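Local coordinates for protein lyase/mutase (Burkholderia cenocepacia, PDB 4LSB) that is a putative lyase or mutase with a TIM-barrel fold that binds a magnesium ion, at residues D177-L182 with T208-A213; V192-G197 with R238-G243; D202-V207 with D229-L234. All blocks are in the same frame, centred on the assembly; numbering follows the deposited sequence.

Contact 1: residues D177-L182 with T208-A213; sequences DTIARL and TRAVGA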
ATOM      1  N   ASP B 177     -14.860 -15.728 -30.926  1.00 27.77           N
ATOM      2  CA  ASP B 177     -13.726 -16.569 -30.485  1.00 27.57           C
ATOM      3  C   ASP B 177     -13.664 -16.594 -28.957  1.00 27.36           C
ATOM      4  O   ASP B 177     -13.400 -17.624 -28.332  1.00 25.36           O
ATOM      5  CB  ASP B 177     -12.367 -16.067 -30.985  1.00 30.40           C
ATOM      6  CG  ASP B 177     -11.222 -17.108 -30.729  1.00 30.93           C
ATOM      7  OD1 ASP B 177     -11.305 -18.190 -31.315  1.00 31.48           O
ATOM      8  OD2 ASP B 177     -10.249 -16.857 -29.956  1.00 33.18           O
ATOM      9  N   THR B 178     -13.892 -15.431 -28.378  1.00 25.20           N
ATOM     10  CA  THR B 178     -13.814 -15.278 -26.943  1.00 23.49           C
ATOM     11  C   THR B 178     -14.863 -16.174 -26.276  1.00 22.33           C
ATOM     12  O   THR B 178     -14.537 -16.905 -25.351  1.00 22.17           O
ATOM     13  CB  THR B 178     -13.930 -13.816 -26.568  1.00 22.81           C
ATOM     14  OG1 THR B 178     -12.870 -13.066 -27.185  1.00 23.66           O
ATOM     15  CG2 THR B 178     -13.834 -13.647 -25.038  1.00 22.45           C
ATOM     16  N   ILE B 179     -16.119 -16.122 -26.731  1.00 22.79           N
ATOM     17  CA  ILE B 179     -17.165 -17.024 -26.196  1.00 22.02           C
ATOM     18  C   ILE B 179     -16.808 -18.468 -26.395  1.00 22.17           C
ATOM     19  O   ILE B 179     -17.005 -19.280 -25.501  1.00 22.90           O
ATOM     20  CB  ILE B 179     -18.576 -16.672 -26.739  1.00 22.68           C
ATOM     21  CG1 ILE B 179     -19.122 -15.448 -26.000  1.00 23.08           C
ATOM     22  CG2 ILE B 179     -19.582 -17.790 -26.613  1.00 22.09           C
ATOM     23  CD1 ILE B 179     -20.217 -14.737 -26.780  1.00 24.44           C
ATOM     24  N   ALA B 180     -16.259 -18.809 -27.551  1.00 23.26           N
ATOM     25  CA  ALA B 180     -15.981 -20.211 -27.840  1.00 23.72           C
ATOM     26  C   ALA B 180     -14.933 -20.721 -26.885  1.00 23.09           C
ATOM     27  O   ALA B 180     -15.027 -21.816 -26.382  1.00 22.94           O
ATOM     28  CB  ALA B 180     -15.537 -20.399 -29.272  1.00 24.60           C
ATOM     29  N   ARG B 181     -13.896 -19.936 -26.653  1.00 26.80           N
ATOM     30  CA  ARG B 181     -12.853 -20.306 -25.658  1.00 23.89           C
ATOM     31  C   ARG B 181     -13.465 -20.526 -24.269  1.00 22.92           C
ATOM     32  O   ARG B 181     -13.196 -21.540 -23.575  1.00 23.52           O
ATOM     33  CB  ARG B 181     -11.803 -19.211 -25.611  1.00 25.34           C
ATOM     34  CG  ARG B 181     -10.850 -19.245 -26.819  1.00 26.82           C
ATOM     35  CD  ARG B 181      -9.843 -18.100 -26.769  1.00 27.93           C
ATOM     36  NE  ARG B 181      -8.873 -18.262 -27.859  1.00 29.66           N
ATOM     37  CZ  ARG B 181      -7.804 -19.053 -27.835  1.00 31.81           C
ATOM     38  NH1 ARG B 181      -7.492 -19.759 -26.755  1.00 33.27           N
ATOM     39  NH2 ARG B 181      -7.016 -19.121 -28.899  1.00 31.84           N
ATOM     40  N   LEU B 182     -14.310 -19.588 -23.846  1.00 20.77           N
ATOM     41  CA  LEU B 182     -14.880 -19.668 -22.501  1.00 19.51           C
ATOM     42  C   LEU B 182     -15.730 -20.883 -22.377  1.00 19.17           C
ATOM     43  O   LEU B 182     -15.723 -21.542 -21.358  1.00 18.66           O
ATOM     44  CB  LEU B 182     -15.705 -18.447 -22.095  1.00 18.19           C
ATOM     45  CG  LEU B 182     -14.945 -17.144 -21.951  1.00 18.96           C
ATOM     46  CD1 LEU B 182     -15.920 -16.038 -21.555  1.00 18.86           C
ATOM     47  CD2 LEU B 182     -13.850 -17.249 -20.912  1.00 19.66           C
ATOM     48  N   THR B 208     -22.895 -14.360 -20.986  1.00 15.78           N
ATOM     49  CA  THR B 208     -23.499 -15.093 -19.869  1.00 16.67           C
ATOM     50  C   THR B 208     -24.525 -16.112 -20.389  1.00 17.32           C
ATOM     51  O   THR B 208     -24.657 -17.226 -19.846  1.00 18.96           O
ATOM     52  CB  THR B 208     -24.166 -14.130 -18.863  1.00 17.02           C
ATOM     53  OG1 THR B 208     -25.275 -13.450 -19.475  1.00 16.89           O
ATOM     54  CG2 THR B 208     -23.183 -13.045 -18.387  1.00 17.18           C
ATOM     55  N   ARG B 209     -25.296 -15.725 -21.408  1.00 18.77           N
ATOM     56  CA  ARG B 209     -26.258 -16.679 -21.984  1.00 21.00           C
ATOM     57  C   ARG B 209     -25.587 -17.930 -22.579  1.00 21.31           C
ATOM     58  O   ARG B 209     -26.032 -19.076 -22.344  1.00 22.02           O
ATOM     59  CB  ARG B 209     -27.138 -16.001 -23.059  1.00 23.02           C
ATOM     60  CG  ARG B 209     -28.490 -16.697 -23.281  1.00 25.75           C
ATOM     61  CD  ARG B 209     -29.321 -15.968 -24.370  1.00 27.00           C
ATOM     62  NE  ARG B 209     -28.571 -16.118 -25.603  1.00 29.05           N
ATOM     63  CZ  ARG B 209     -28.638 -17.177 -26.407  1.00 31.80           C
ATOM     64  NH1 ARG B 209     -29.520 -18.162 -26.186  1.00 31.87           N
ATOM     65  NH2 ARG B 209     -27.859 -17.230 -27.469  1.00 34.46           N
ATOM     66  N   ALA B 210     -24.557 -17.715 -23.375  1.00 20.55           N
ATOM     67  CA  ALA B 210     -23.821 -18.824 -23.997  1.00 21.65           C
ATOM     68  C   ALA B 210     -23.045 -19.685 -22.992  1.00 20.55           C
ATOM     69  O   ALA B 210     -22.926 -20.869 -23.176  1.00 19.64           O
ATOM     70  CB  ALA B 210     -22.831 -18.307 -25.029  1.00 22.23           C
ATOM     71  N   VAL B 211     -22.462 -19.073 -21.980  1.00 20.30           N
ATOM     72  CA  VAL B 211     -21.636 -19.801 -21.024  1.00 19.30           C
ATOM     73  C   VAL B 211     -22.501 -20.551 -19.994  1.00 20.60           C
ATOM     74  O   VAL B 211     -22.218 -21.700 -19.686  1.00 19.83           O
ATOM     75  CB  VAL B 211     -20.646 -18.842 -20.371  1.00 19.65           C
ATOM     76  CG1 VAL B 211     -20.020 -19.451 -19.133  1.00 19.29           C
ATOM     77  CG2 VAL B 211     -19.583 -18.471 -21.332  1.00 19.66           C
ATOM     78  N   GLY B 212     -23.559 -19.903 -19.493  1.00 20.79           N
ATOM     79  CA  GLY B 212     -24.460 -20.504 -18.516  1.00 22.52           C
ATOM     80  C   GLY B 212     -23.874 -20.573 -17.089  1.00 21.63           C
ATOM     81  O   GLY B 212     -24.471 -20.102 -16.139  1.00 23.72           O
ATOM     82  N   ALA B 213     -22.707 -21.177 -16.957  1.00 21.10           N
ATOM     83  CA  ALA B 213     -21.956 -21.225 -15.692  1.00 19.30           C
ATOM     84  C   ALA B 213     -21.599 -19.788 -15.259  1.00 17.87           C
ATOM     85  O   ALA B 213     -21.711 -18.863 -16.055  1.00 19.34           O
ATOM     86  CB  ALA B 213     -20.699 -22.048 -15.917  1.00 18.56           C
TER
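L182 and V211 meet where two neighbouring helices of the outer layer, 175-187 and 201-211, come close, and L182 is worth following outward from its backbone. Its CB lies 4.0 Å from V211 CG2; with V211 CG1 anti to its backbone N (chi1 165°), CG2 is left beside that N, on the side of L182. Beyond CG the leucine forks. CD1 packs against V207, one turn back on helix 201-211, while CD2 reaches the backbone of strand 192-194 at Y194. A single branched side chain thus touches the second helix at two levels and the strand beneath both.

One turn before L182 on its own helix, I179 makes a more exposed version of the same contact. Its CG2 approaches A210 CB at 3.7 Å, and its other branch runs toward V207. The CA atoms are 7.2 Å apart for I179 and A210 and 6.9 Å for L182 and V211, a nearly constant separation. No hydrogen bond joins the two segments, but R186, further along helix 175-187, donates from NH1 to V211 O and ties down the last turn of helix 201-211. The chain then leaves the helix at G212, whose phi is positive.

R181 is occupied differently. Its NE bonds to D177 OD2 at 2.9 Å, one turn earlier, and this salt bridge lies nearly in the guanidinium plane. The oxygen is met on its syn side, although 30° out of the carboxylate plane. N167 also bonds D177 OD2, while R181 NH2 donates to Y136 O and NH1 to Y185 OH, which helps to hold the arginine's rotation.

Such apolar packing between successive helices, seated on the strand that links them in sequence, belongs to the outer layer of a TIM barrel.

Contact 2: residues V192-G197 with R238-G243; sequences VLYAPG and RVSVGG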
ATOM      1  N   VAL B 192     -15.749 -20.810 -13.135  1.00 16.13           N
ATOM      2  CA  VAL B 192     -16.128 -19.420 -13.370  1.00 15.37           C
ATOM      3  C   VAL B 192     -15.395 -18.986 -14.608  1.00 15.07           C
ATOM      4  O   VAL B 192     -14.269 -19.433 -14.844  1.00 16.05           O
ATOM      5  CB  VAL B 192     -15.748 -18.497 -12.207  1.00 15.09           C
ATOM      6  CG1 VAL B 192     -16.190 -17.066 -12.502  1.00 15.49           C
ATOM      7  CG2 VAL B 192     -16.326 -18.992 -10.899  1.00 15.63           C
ATOM      8  N   LEU B 193     -16.072 -18.242 -15.472  1.00 14.89           N
ATOM      9  CA  LEU B 193     -15.480 -17.843 -16.751  1.00 15.41           C
ATOM     10  C   LEU B 193     -15.329 -16.309 -16.791  1.00 14.91           C
ATOM     11  O   LEU B 193     -16.167 -15.585 -16.328  1.00 13.98           O
ATOM     12  CB  LEU B 193     -16.330 -18.298 -17.954  1.00 15.37           C
ATOM     13  CG  LEU B 193     -16.408 -19.797 -18.232  1.00 15.59           C
ATOM     14  CD1 LEU B 193     -15.028 -20.442 -18.352  1.00 15.81           C
ATOM     15  CD2 LEU B 193     -17.254 -20.448 -17.151  1.00 15.36           C
ATOM     16  N   TYR B 194     -14.250 -15.829 -17.378  1.00 15.16           N
ATOM     17  CA  TYR B 194     -13.943 -14.389 -17.295  1.00 16.21           C
ATOM     18  C   TYR B 194     -13.178 -13.928 -18.552  1.00 17.74           C
ATOM     19  O   TYR B 194     -12.110 -14.463 -18.844  1.00 17.50           O
ATOM     20  CB  TYR B 194     -13.145 -14.144 -16.026  1.00 16.06           C
ATOM     21  CG  TYR B 194     -12.490 -12.764 -15.734  1.00 16.29           C
ATOM     22  CD1 TYR B 194     -12.908 -11.571 -16.305  1.00 17.18           C
ATOM     23  CD2 TYR B 194     -11.485 -12.691 -14.789  1.00 17.19           C
ATOM     24  CE1 TYR B 194     -12.295 -10.361 -15.981  1.00 17.09           C
ATOM     25  CE2 TYR B 194     -10.879 -11.506 -14.470  1.00 17.43           C
ATOM     26  CZ  TYR B 194     -11.292 -10.343 -15.073  1.00 18.06           C
ATOM     27  OH  TYR B 194     -10.641  -9.187 -14.684  1.00 16.48           O
ATOM     28  N   ALA B 195     -13.751 -12.943 -19.260  1.00 17.39           N
ATOM     29  CA  ALA B 195     -13.075 -12.278 -20.406  1.00 20.38           C
ATOM     30  C   ALA B 195     -12.830 -10.784 -20.127  1.00 19.76           C
ATOM     31  O   ALA B 195     -13.694  -9.976 -20.378  1.00 22.06           O
ATOM     32  CB  ALA B 195     -13.922 -12.429 -21.648  1.00 20.27           C
ATOM     33  N   PRO B 196     -11.662 -10.424 -19.596  1.00 20.51           N
ATOM     34  CA  PRO B 196     -11.457  -9.028 -19.268  1.00 19.67           C
ATOM     35  C   PRO B 196     -11.417  -8.177 -20.538  1.00 21.66           C
ATOM     36  O   PRO B 196     -10.970  -8.642 -21.589  1.00 21.16           O
ATOM     37  CB  PRO B 196     -10.132  -9.022 -18.515  1.00 20.12           C
ATOM     38  CG  PRO B 196      -9.469 -10.292 -18.890  1.00 19.61           C
ATOM     39  CD  PRO B 196     -10.512 -11.258 -19.212  1.00 19.88           C
ATOM     40  N   GLY B 197     -11.945  -6.963 -20.454  1.00 24.24           N
ATOM     41  CA  GLY B 197     -12.054  -6.139 -21.680  1.00 24.91           C
ATOM     42  C   GLY B 197     -13.390  -6.083 -22.376  1.00 27.24           C
ATOM     43  O   GLY B 197     -13.653  -5.123 -23.086  1.00 30.78           O
ATOM     44  N   ARG B 238     -20.377 -12.498 -10.810  1.00 15.65           N
ATOM     45  CA  ARG B 238     -19.272 -11.938 -10.008  1.00 14.49           C
ATOM     46  C   ARG B 238     -18.688 -10.727 -10.679  1.00 14.59           C
ATOM     47  O   ARG B 238     -18.452 -10.727 -11.866  1.00 13.41           O
ATOM     48  CB  ARG B 238     -18.169 -12.966  -9.810  1.00 14.76           C
ATOM     49  CG  ARG B 238     -17.280 -12.690  -8.604  1.00 14.55           C
ATOM     50  CD  ARG B 238     -16.408 -13.919  -8.311  1.00 14.85           C
ATOM     51  NE  ARG B 238     -15.307 -14.012  -9.253  1.00 15.73           N
ATOM     52  CZ  ARG B 238     -14.530 -15.072  -9.499  1.00 15.51           C
ATOM     53  NH1 ARG B 238     -14.693 -16.212  -8.913  1.00 16.79           N
ATOM     54  NH2 ARG B 238     -13.510 -14.946 -10.322  1.00 17.02           N
ATOM     55  N   VAL B 239     -18.408  -9.694  -9.895  1.00 14.07           N
ATOM     56  CA  VAL B 239     -17.836  -8.506 -10.429  1.00 14.05           C
ATOM     57  C   VAL B 239     -16.593  -8.149  -9.614  1.00 14.23           C
ATOM     58  O   VAL B 239     -16.634  -7.981  -8.403  1.00 13.37           O
ATOM     59  CB  VAL B 239     -18.830  -7.333 -10.357  1.00 14.62           C
ATOM     60  CG1 VAL B 239     -18.222  -6.107 -11.033  1.00 14.53           C
ATOM     61  CG2 VAL B 239     -20.133  -7.706 -11.025  1.00 14.37           C
ATOM     62  N   SER B 240     -15.480  -8.046 -10.317  1.00 15.34           N
ATOM     63  CA  SER B 240     -14.194  -7.701  -9.716  1.00 15.14           C
ATOM     64  C   SER B 240     -13.705  -6.318 -10.235  1.00 16.00           C
ATOM     65  O   SER B 240     -14.323  -5.686 -11.151  1.00 14.63           O
ATOM     66  CB  SER B 240     -13.179  -8.811 -10.090  1.00 15.77           C
ATOM     67  OG  SER B 240     -12.874  -8.778 -11.514  1.00 15.88           O
ATOM     68  N   VAL B 241     -12.582  -5.838  -9.675  1.00 15.55           N
ATOM     69  CA  VAL B 241     -12.066  -4.536 -10.067  1.00 15.20           C
ATOM     70  C   VAL B 241     -10.565  -4.472 -10.443  1.00 15.45           C
ATOM     71  O   VAL B 241     -10.040  -3.391 -10.680  1.00 14.68           O
ATOM     72  CB  VAL B 241     -12.360  -3.447  -9.005  1.00 15.57           C
ATOM     73  CG1 VAL B 241     -13.861  -3.319  -8.756  1.00 16.24           C
ATOM     74  CG2 VAL B 241     -11.590  -3.697  -7.719  1.00 15.35           C
ATOM     75  N   GLY B 242      -9.893  -5.614 -10.528  1.00 15.62           N
ATOM     76  CA  GLY B 242      -8.492  -5.657 -10.909  1.00 17.12           C
ATOM     77  C   GLY B 242      -7.700  -4.665 -10.053  1.00 16.40           C
ATOM     78  O   GLY B 242      -7.861  -4.641  -8.820  1.00 17.64           O
ATOM     79  N   GLY B 243      -6.856  -3.887 -10.707  1.00 17.12           N
ATOM     80  CA  GLY B 243      -6.001  -2.895  -9.982  1.00 16.67           C
ATOM     81  C   GLY B 243      -6.683  -1.565  -9.677  1.00 15.56           C
ATOM     82  O   GLY B 243      -6.000  -0.619  -9.287  1.00 14.95           O
TER
HETATM   83  O   HOH W   1      -9.924  -8.720 -11.643  1.00 12.78           O
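S240 OG, 3.9 Å from Y194 OH, is too distant for a direct bond, and the two hydroxyls are bridged by a water instead. That water lies 3.0 Å from S240 OG and 3.2 Å from Y194 OH, and it also accepts a weak bond from G242 N. S240 OG has a second partner in N216 ND2, so the serine hydroxyl is gripped by an amide as well as by the water. Its chi1 of 69° sets OG between the backbone N and the carbonyl carbon, where it meets both of these partners. The Y194 ring reaches across with its hydroxyl leading, while P196 CD rests over one face, 3.7 Å above the plane and offset toward the rim.

At the other end of the contact V192 meets R238. V192 CG1 sits 3.8 Å above one face of the guanidinium, again toward the rim, and V192 CG2 comes within 3.8 Å of R238 NH1. The two side chains cross at about a right angle. A bend at chi3 (77°) swings the guanidinium into this position, where each nitrogen has a partner: NE on N216 OD1, NH2 on T162 OG1, NH1 on H26 NE2.

N216 therefore uses both ends of its amide, OD1 for R238 and ND2 for S240, which fixes its flip. It belongs to strand 215-218, the strand that separates 192-194 from 238-240 in the parallel sheet; the contact is accordingly made by side chains reaching over it. The side chain of Y194 is about 9 Å from the magnesium ion, whose site includes S58 and E97.

The chemistry implies that the barrel interior is polar here, between strands 192-194 and 238-240, where a buried arginine's charge is probably made tolerable by three directed bonds while one valine methyl, V192 CG1, lies over one face.

Contact 3: residues D202-V207 with D229-L234; sequences DEIAAV and DELAAL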
ATOM      1  N   ASP B 202     -24.573  -5.486 -24.147  1.00 24.20           N
ATOM      2  CA  ASP B 202     -25.099  -6.507 -25.064  1.00 26.23           C
ATOM      3  C   ASP B 202     -24.099  -7.629 -25.264  1.00 23.34           C
ATOM      4  O   ASP B 202     -24.502  -8.774 -25.351  1.00 22.49           O
ATOM      5  CB  ASP B 202     -25.447  -5.912 -26.442  1.00 31.82           C
ATOM      6  CG  ASP B 202     -26.692  -5.002 -26.408  1.00 35.90           C
ATOM      7  OD1 ASP B 202     -27.522  -5.105 -25.466  1.00 36.42           O
ATOM      8  OD2 ASP B 202     -26.858  -4.225 -27.375  1.00 41.96           O
ATOM      9  N   GLU B 203     -22.812  -7.289 -25.363  1.00 22.97           N
ATOM     10  CA  GLU B 203     -21.751  -8.315 -25.469  1.00 23.07           C
ATOM     11  C   GLU B 203     -21.689  -9.192 -24.190  1.00 19.68           C
ATOM     12  O   GLU B 203     -21.638 -10.422 -24.247  1.00 19.56           O
ATOM     13  CB  GLU B 203     -20.397  -7.685 -25.780  1.00 25.63           C
ATOM     14  CG  GLU B 203     -20.319  -7.047 -27.179  1.00 29.77           C
ATOM     15  CD  GLU B 203     -18.901  -6.886 -27.729  1.00 33.76           C
ATOM     16  OE1 GLU B 203     -17.929  -6.944 -26.968  1.00 33.59           O
ATOM     17  OE2 GLU B 203     -18.742  -6.683 -28.965  1.00 41.74           O
ATOM     18  N   ILE B 204     -21.753  -8.552 -23.035  1.00 18.22           N
ATOM     19  CA  ILE B 204     -21.784  -9.288 -21.753  1.00 16.84           C
ATOM     20  C   ILE B 204     -22.978 -10.243 -21.638  1.00 15.78           C
ATOM     21  O   ILE B 204     -22.848 -11.405 -21.225  1.00 15.26           O
ATOM     22  CB  ILE B 204     -21.811  -8.296 -20.556  1.00 17.30           C
ATOM     23  CG1 ILE B 204     -20.495  -7.569 -20.407  1.00 18.26           C
ATOM     24  CG2 ILE B 204     -22.117  -9.011 -19.255  1.00 17.51           C
ATOM     25  CD1 ILE B 204     -20.564  -6.374 -19.510  1.00 18.39           C
ATOM     26  N   ALA B 205     -24.169  -9.773 -21.975  1.00 16.12           N
ATOM     27  CA  ALA B 205     -25.339 -10.648 -21.896  1.00 17.03           C
ATOM     28  C   ALA B 205     -25.224 -11.874 -22.802  1.00 17.38           C
ATOM     29  O   ALA B 205     -25.710 -12.939 -22.489  1.00 18.28           O
ATOM     30  CB  ALA B 205     -26.586  -9.886 -22.217  1.00 18.69           C
ATOM     31  N   ALA B 206     -24.599 -11.707 -23.953  1.00 17.67           N
ATOM     32  CA  ALA B 206     -24.353 -12.823 -24.878  1.00 17.73           C
ATOM     33  C   ALA B 206     -23.354 -13.820 -24.305  1.00 17.19           C
ATOM     34  O   ALA B 206     -23.471 -15.009 -24.536  1.00 16.58           O
ATOM     35  CB  ALA B 206     -23.832 -12.306 -26.196  1.00 18.58           C
ATOM     36  N   VAL B 207     -22.325 -13.306 -23.670  1.00 16.29           N
ATOM     37  CA  VAL B 207     -21.387 -14.179 -22.910  1.00 16.55           C
ATOM     38  C   VAL B 207     -22.113 -15.003 -21.836  1.00 16.03           C
ATOM     39  O   VAL B 207     -21.959 -16.208 -21.806  1.00 15.80           O
ATOM     40  CB  VAL B 207     -20.237 -13.395 -22.242  1.00 15.98           C
ATOM     41  CG1 VAL B 207     -19.348 -14.337 -21.473  1.00 16.49           C
ATOM     42  CG2 VAL B 207     -19.403 -12.762 -23.323  1.00 16.66           C
ATOM     43  N   ASP B 229     -26.135  -4.012 -10.120  1.00 16.51           N
ATOM     44  CA  ASP B 229     -27.483  -4.370 -10.472  1.00 16.59           C
ATOM     45  C   ASP B 229     -27.638  -4.519 -11.993  1.00 16.55           C
ATOM     46  O   ASP B 229     -28.298  -5.466 -12.431  1.00 17.07           O
ATOM     47  CB  ASP B 229     -28.476  -3.328  -9.916  1.00 17.19           C
ATOM     48  CG  ASP B 229     -29.889  -3.579 -10.348  1.00 17.93           C
ATOM     49  OD1 ASP B 229     -30.406  -4.625  -9.993  1.00 17.98           O
ATOM     50  OD2 ASP B 229     -30.490  -2.711 -11.043  1.00 18.79           O
ATOM     51  N   GLU B 230     -27.039  -3.610 -12.789  1.00 17.35           N
ATOM     52  CA  GLU B 230     -27.085  -3.735 -14.252  1.00 17.73           C
ATOM     53  C   GLU B 230     -26.417  -5.018 -14.636  1.00 16.53           C
ATOM     54  O   GLU B 230     -26.897  -5.741 -15.470  1.00 16.18           O
ATOM     55  CB  GLU B 230     -26.437  -2.543 -14.989  1.00 19.33           C
ATOM     56  CG  GLU B 230     -27.297  -1.281 -14.923  1.00 20.93           C
ATOM     57  CD  GLU B 230     -26.571   0.001 -15.334  1.00 23.84           C
ATOM     58  OE1 GLU B 230     -25.409   0.255 -14.937  1.00 22.74           O
ATOM     59  OE2 GLU B 230     -27.192   0.784 -16.064  1.00 27.10           O
ATOM     60  N   LEU B 231     -25.277  -5.314 -14.025  1.00 15.83           N
ATOM     61  CA  LEU B 231     -24.553  -6.549 -14.383  1.00 15.89           C
ATOM     62  C   LEU B 231     -25.343  -7.789 -13.999  1.00 14.95           C
ATOM     63  O   LEU B 231     -25.403  -8.741 -14.791  1.00 15.62           O
ATOM     64  CB  LEU B 231     -23.108  -6.546 -13.812  1.00 16.37           C
ATOM     65  CG  LEU B 231     -22.238  -5.453 -14.467  1.00 16.31           C
ATOM     66  CD1 LEU B 231     -21.070  -5.035 -13.619  1.00 16.76           C
ATOM     67  CD2 LEU B 231     -21.733  -5.948 -15.770  1.00 16.51           C
ATOM     68  N   ALA B 232     -26.001  -7.768 -12.843  1.00 16.06           N
ATOM     69  CA  ALA B 232     -26.844  -8.879 -12.460  1.00 16.92           C
ATOM     70  C   ALA B 232     -27.969  -9.112 -13.509  1.00 17.12           C
ATOM     71  O   ALA B 232     -28.276 -10.250 -13.859  1.00 17.91           O
ATOM     72  CB  ALA B 232     -27.422  -8.639 -11.054  1.00 17.33           C
ATOM     73  N   ALA B 233     -28.540  -8.036 -14.035  1.00 18.09           N
ATOM     74  CA  ALA B 233     -29.619  -8.119 -15.028  1.00 18.69           C
ATOM     75  C   ALA B 233     -29.123  -8.681 -16.370  1.00 19.29           C
ATOM     76  O   ALA B 233     -29.902  -9.247 -17.143  1.00 18.76           O
ATOM     77  CB  ALA B 233     -30.228  -6.748 -15.236  1.00 19.44           C
ATOM     78  N   LEU B 234     -27.821  -8.497 -16.644  1.00 18.60           N
ATOM     79  CA  LEU B 234     -27.162  -9.102 -17.805  1.00 18.97           C
ATOM     80  C   LEU B 234     -26.712 -10.569 -17.526  1.00 18.53           C
ATOM     81  O   LEU B 234     -26.128 -11.234 -18.377  1.00 19.05           O
ATOM     82  CB  LEU B 234     -25.988  -8.227 -18.211  1.00 18.41           C
ATOM     83  CG  LEU B 234     -26.336  -6.789 -18.548  1.00 18.65           C
ATOM     84  CD1 LEU B 234     -25.088  -5.931 -18.636  1.00 18.87           C
ATOM     85  CD2 LEU B 234     -27.101  -6.728 -19.861  1.00 18.36           C
TER
HETATM   86  O   HOH W   2     -27.855 -13.160 -20.626  1.00 23.11           O
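I204 packs against L231, on outer TIM-barrel helix 228-233, and L234, just past its end, where this helix lies beside helix 201-211. I204 uses both branches. The longer one, ending in CD1, meets L231 CD2 at 3.9 Å, whereas CG2 lies 4.1 Å from L234 CB. This division follows from chi1 of -70°, which puts CG2 anti to the backbone N and CG1 beside it, sending the branches to different leucines. A205 completes the apolar shell, its CB 4.0 Å from L234 CD2. Here the backbones come close: A205 CA is 4.7 Å from L234 CA and 3.7 Å from L234 O, an approach probably eased by the small alanine.

In the next shell, V217 of strand 215-218 touches both I204 and L231 from the barrel side, and V236 adds to I204. No hydrogen bond crosses between the segments, yet their carbonyls share partners. T208 OG1, one turn after A205, lies within hydrogen-bonding range of A205 O and L234 O and links the segments, its single hydrogen shared or serving each in turn. A water adds a second bridge: it donates to A205 O at 2.8 Å and, weakly, to L234 O at 3.4 Å.

The three contacts sample two layers of one barrel, their centres 12 to 14 Å apart. Contacts 1 and 3 share helix 201-211, which packs on helix 175-187 in the former and on helix 228-233 in the latter, so three outer helices are joined in series. Contact 2 lies further inward, between strands 192-194 and 238-240. Along the chain, contact 3 is nested within the loop closed by contact 2, whereas contact 1 alternates with both. Direct packing connects the layers: L193 reaches L182 and V211, and V239 meets L231. The general lesson is that helix contacts outside and polar contacts inside are linked by side chains of the intervening strands.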